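Local structure of gamma-glutamyltransferase 1 Threonine peptidase. MEROPS family T03 (Pseudomonas nitroreducens, 7D9E) at residues I237-D240 against D241-Y245; G133-E136 against A137-F141. The protein probably transfers the gamma-glutamyl group from donor substrates to amine or amino-acid acceptors, chemistry that is put to use in theanine synthesis. All blocks are in the same frame, centred on the assembly; numbering follows the deposited sequence.

In the fold
Each contact lies within a single helix, contact 1 at the start of helix 239-244 and contact 2 along helix 130-141, and their chemistry follows from that. Contact 1 is the beginning of a short helix: the N-cap threonine is bonded by the carboxylate of the third helical residue, and an isoleucine-leucine pair joins that turn to the helices 214-219 and 221-233. Contact 2 belongs to a turn already formed, where main-chain bonds do the holding and a glutamine packs on a tryptophan. Both are partly buried; contact 1 buries Ile237, Leu242 and the carboxylate-bearing Asp241, contact 2 Gly133, Leu134, Ala137 and His138. The centres of contact 1 and contact 2 are about 20 Å apart, and the two do not touch.

Contact 1. Residues I237-D240 against D241-Y245; sequences ITSD and DLVDY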
# COMPACT_ATOMS: atom_id res chain seq x y z
N ILE A 237 9.74 15.86 14.35
CA ILE A 237 8.36 16.31 14.24
C ILE A 237 8.05 17.25 15.39
O ILE A 237 8.37 16.99 16.56
CB ILE A 237 7.41 15.11 14.23
CG1 ILE A 237 7.66 14.31 12.94
CG2 ILE A 237 5.94 15.55 14.25
CD1 ILE A 237 6.93 13.01 12.91
N THR A 238 7.44 18.39 15.04
CA THR A 238 7.08 19.45 15.98
C THR A 238 5.58 19.71 15.92
O THR A 238 4.87 19.22 15.06
CB THR A 238 7.82 20.77 15.63
OG1 THR A 238 7.37 21.25 14.36
CG2 THR A 238 9.32 20.58 15.63
N SER A 239 5.10 20.52 16.87
CA SER A 239 3.70 20.93 16.82
C SER A 239 3.35 21.59 15.49
O SER A 239 2.27 21.36 14.94
CB SER A 239 3.40 21.88 17.99
OG SER A 239 2.10 22.44 17.83
N ASP A 240 4.27 22.40 14.94
CA ASP A 240 4.02 23.05 13.66
C ASP A 240 3.75 22.03 12.56
O ASP A 240 2.87 22.23 11.70
CB ASP A 240 5.21 23.92 13.25
CG ASP A 240 5.24 25.27 13.93
OD1 ASP A 240 4.57 25.44 14.97
OD2 ASP A 240 5.95 26.16 13.42
N ASP A 241 4.52 20.93 12.54
CA ASP A 241 4.33 19.88 11.54
C ASP A 241 2.93 19.29 11.66
O ASP A 241 2.25 19.10 10.65
CB ASP A 241 5.35 18.78 11.79
CG ASP A 241 6.75 19.18 11.39
OD1 ASP A 241 6.99 19.40 10.20
OD2 ASP A 241 7.61 19.28 12.28
N LEU A 242 2.50 19.03 12.89
CA LEU A 242 1.19 18.41 13.10
C LEU A 242 0.06 19.36 12.73
O LEU A 242 -0.89 18.96 12.04
CB LEU A 242 1.07 17.95 14.55
CG LEU A 242 2.02 16.81 14.93
CD1 LEU A 242 2.01 16.63 16.43
CD2 LEU A 242 1.65 15.52 14.23
N VAL A 243 0.13 20.62 13.16
CA VAL A 243 -0.97 21.54 12.86
C VAL A 243 -1.04 21.84 11.37
O VAL A 243 -2.11 22.16 10.85
CB VAL A 243 -0.92 22.83 13.70
CG1 VAL A 243 -0.96 22.51 15.19
CG2 VAL A 243 0.28 23.66 13.33
N ASP A 244 0.07 21.73 10.65
CA ASP A 244 0.08 22.02 9.22
C ASP A 244 -0.30 20.83 8.35
O ASP A 244 -0.52 21.02 7.15
CB ASP A 244 1.45 22.58 8.79
CG ASP A 244 1.69 24.00 9.28
OD1 ASP A 244 0.77 24.59 9.90
OD2 ASP A 244 2.79 24.54 9.05
N TYR A 245 -0.41 19.62 8.92
CA TYR A 245 -0.72 18.45 8.10
C TYR A 245 -2.10 18.58 7.46
O TYR A 245 -3.09 18.89 8.13
CB TYR A 245 -0.66 17.14 8.91
CG TYR A 245 -0.84 16.00 7.94
CD1 TYR A 245 0.21 15.55 7.16
CD2 TYR A 245 -2.10 15.47 7.69
CE1 TYR A 245 0.02 14.56 6.20
CE2 TYR A 245 -2.30 14.50 6.74
CZ TYR A 245 -1.24 14.06 6.00
OH TYR A 245 -1.46 13.09 5.03
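Asp241 and Thr238 close the first turn of helix 239-244 through one carboxylate oxygen, OD2, which takes two hydrogen bonds from the same threonine. The backbone N of Thr238 comes to the anti lone pair of Asp241 OD2 at 2.9 Å. The hydroxyl OG1 of Thr238 reaches OD2 of Asp241, also at 2.9 Å, but from above the carboxylate plane, 51° out of it. Thr238 OG1 gets there by standing between its own backbone N and carbonyl carbon (chi1 65°). Thr238 is the N-cap and Asp241 the third residue of the helix, so the N-H bond is the carboxylate half of a capping box. An aspartate suits the place because its negative charge probably also interacts favourably with the helix dipole. Its other oxygen, OD1, accepts from the backbone N of Lys99, which fixes the rotation of the carboxylate.

The helical ladder starts with Leu242 N to Thr238 O at 3.2 Å, and Val243 N follows to Ser239 O at 2.9 Å. Asp244 N bonds to Asp240 O at 3.0 Å. The like-charged Asp240 and Asp244 keep their OD2 atoms 5.6 Å apart, and Asp244 OD2 forms a salt bridge with Lys99 NZ, whose positive charge probably offsets some of the repulsion.

Beneath the cap, CG2 of Ile237, just before the N-cap, meets CG of Leu242 at 4.2 Å, the side chains crossing at about a right angle. This pairing across the helix start is a hydrophobic staple, and branched aliphatic side chains serve it well. Ile237 continues onto Leu226 and Met230, and Leu242 onto Ala223 and Ile227, all of helix 221-233, while Tyr218 of helix 214-219 also touches Leu242.

Contact 2. Residues G133-E136 against A137-F141; sequences GLWE and AHQRF
Trp135 carries the CG methylene of Gln139, one turn further along helix 130-141, over one face of its indole. This CG of Gln139 sits 3.6 Å from the centroid of the Trp135 five-membered ring, 24° off the ring normal, a CH-pi contact made nearest NE1 and CE2. Beyond it the amide runs on past the rim, its plane only 4° from that of the indole, with OE1 of Gln139 just outside CZ2 of Trp135 at 3.3 Å and NE2 leading away. Trp135 holds CG anti to its backbone N (chi1 177°), which sends the indole out alongside the helix, and the bend of Gln139 at chi2 (-78°) lays its amide level with the indole at the rim. Trp146 meets the same tryptophan edge-to-face.

Behind these groups the backbone keeps helical pairing. Ala137 N bonds to Gly133 O at 2.9 Å, His138 N to Leu134 O at 3.0 Å, and Gln139 N to Trp135 O at 2.8 Å; Arg140 N to Glu136 O is longer, 3.2 Å.

The small Ala137 lets the helix lie close to the sheet, touching Met80 and Leu91, while Leu134 reaches Met80 and the helix 53-67. At the same sheet, Arg140 touches Tyr89 and makes a cation-pi contact with Trp249.

Glutamine suits its exposed place: its CG methylene packs on the aromatic face by dispersion, and the polar amide extends the flat contact past the edge. The partly exposed Trp135 is thereby shielded over part of one face, while the sheet side combines apolar packing with one charged group held against an aromatic ring.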
# COMPACT_ATOMS: atom_id res chain seq x y z
N GLY A 133 -6.82 11.60 7.32
CA GLY A 133 -7.45 10.98 6.17
C GLY A 133 -8.81 10.39 6.49
O GLY A 133 -9.80 10.68 5.80
N LEU A 134 -8.88 9.59 7.55
CA LEU A 134 -10.15 8.96 7.91
C LEU A 134 -11.19 10.01 8.27
O LEU A 134 -12.37 9.89 7.89
CB LEU A 134 -9.92 7.99 9.07
CG LEU A 134 -8.93 6.87 8.77
CD1 LEU A 134 -8.65 6.05 10.03
CD2 LEU A 134 -9.46 5.99 7.65
N TRP A 135 -10.77 11.08 8.96
CA TRP A 135 -11.67 12.18 9.26
C TRP A 135 -12.21 12.83 7.99
O TRP A 135 -13.42 13.04 7.84
CB TRP A 135 -10.93 13.23 10.08
CG TRP A 135 -11.80 14.43 10.36
CD1 TRP A 135 -11.72 15.65 9.77
CD2 TRP A 135 -12.88 14.50 11.30
NE1 TRP A 135 -12.68 16.48 10.29
CE2 TRP A 135 -13.41 15.80 11.23
CE3 TRP A 135 -13.44 13.58 12.20
CZ2 TRP A 135 -14.47 16.21 12.02
CZ3 TRP A 135 -14.50 14.00 12.99
CH2 TRP A 135 -15.00 15.31 12.89
N GLU A 136 -11.32 13.19 7.06
CA GLU A 136 -11.75 13.85 5.84
C GLU A 136 -12.71 12.97 5.04
O GLU A 136 -13.71 13.47 4.51
CB GLU A 136 -10.55 14.25 4.99
CG GLU A 136 -9.72 15.41 5.55
CD GLU A 136 -10.50 16.70 5.76
OE1 GLU A 136 -11.66 16.80 5.29
OE2 GLU A 136 -9.95 17.61 6.41
N ALA A 137 -12.42 11.67 4.94
CA ALA A 137 -13.32 10.79 4.21
C ALA A 137 -14.69 10.73 4.88
O ALA A 137 -15.72 10.82 4.21
CB ALA A 137 -12.72 9.38 4.11
N HIS A 138 -14.71 10.58 6.20
CA HIS A 138 -15.98 10.51 6.91
C HIS A 138 -16.76 11.82 6.82
O HIS A 138 -17.99 11.81 6.64
CB HIS A 138 -15.75 10.13 8.37
CG HIS A 138 -17.03 9.87 9.10
ND1 HIS A 138 -17.58 10.77 9.98
CD2 HIS A 138 -17.89 8.83 9.03
CE1 HIS A 138 -18.72 10.28 10.44
NE2 HIS A 138 -18.92 9.10 9.88
N GLN A 139 -16.07 12.95 6.96
CA GLN A 139 -16.75 14.24 6.87
C GLN A 139 -17.46 14.39 5.54
O GLN A 139 -18.54 14.99 5.45
CB GLN A 139 -15.71 15.35 7.01
CG GLN A 139 -15.32 15.64 8.42
CD GLN A 139 -16.36 16.46 9.12
OE1 GLN A 139 -17.05 15.98 10.03
NE2 GLN A 139 -16.53 17.69 8.67
N ARG A 140 -16.87 13.85 4.48
CA ARG A 140 -17.44 14.08 3.16
C ARG A 140 -18.54 13.08 2.81
O ARG A 140 -19.53 13.45 2.16
CB ARG A 140 -16.34 14.04 2.10
CG ARG A 140 -16.83 14.35 0.69
CD ARG A 140 -15.65 14.60 -0.24
NE ARG A 140 -16.06 15.28 -1.47
CZ ARG A 140 -15.24 15.57 -2.47
NH1 ARG A 140 -13.95 15.23 -2.39
NH2 ARG A 140 -15.69 16.19 -3.53
N PHE A 141 -18.42 11.83 3.25
CA PHE A 141 -19.29 10.77 2.76
C PHE A 141 -19.99 9.97 3.85
O PHE A 141 -20.92 9.22 3.53
CB PHE A 141 -18.48 9.80 1.90
CG PHE A 141 -17.88 10.42 0.68
CD1 PHE A 141 -18.68 10.95 -0.31
CD2 PHE A 141 -16.50 10.48 0.52
CE1 PHE A 141 -18.13 11.52 -1.46
CE2 PHE A 141 -15.94 11.05 -0.61
CZ PHE A 141 -16.76 11.56 -1.61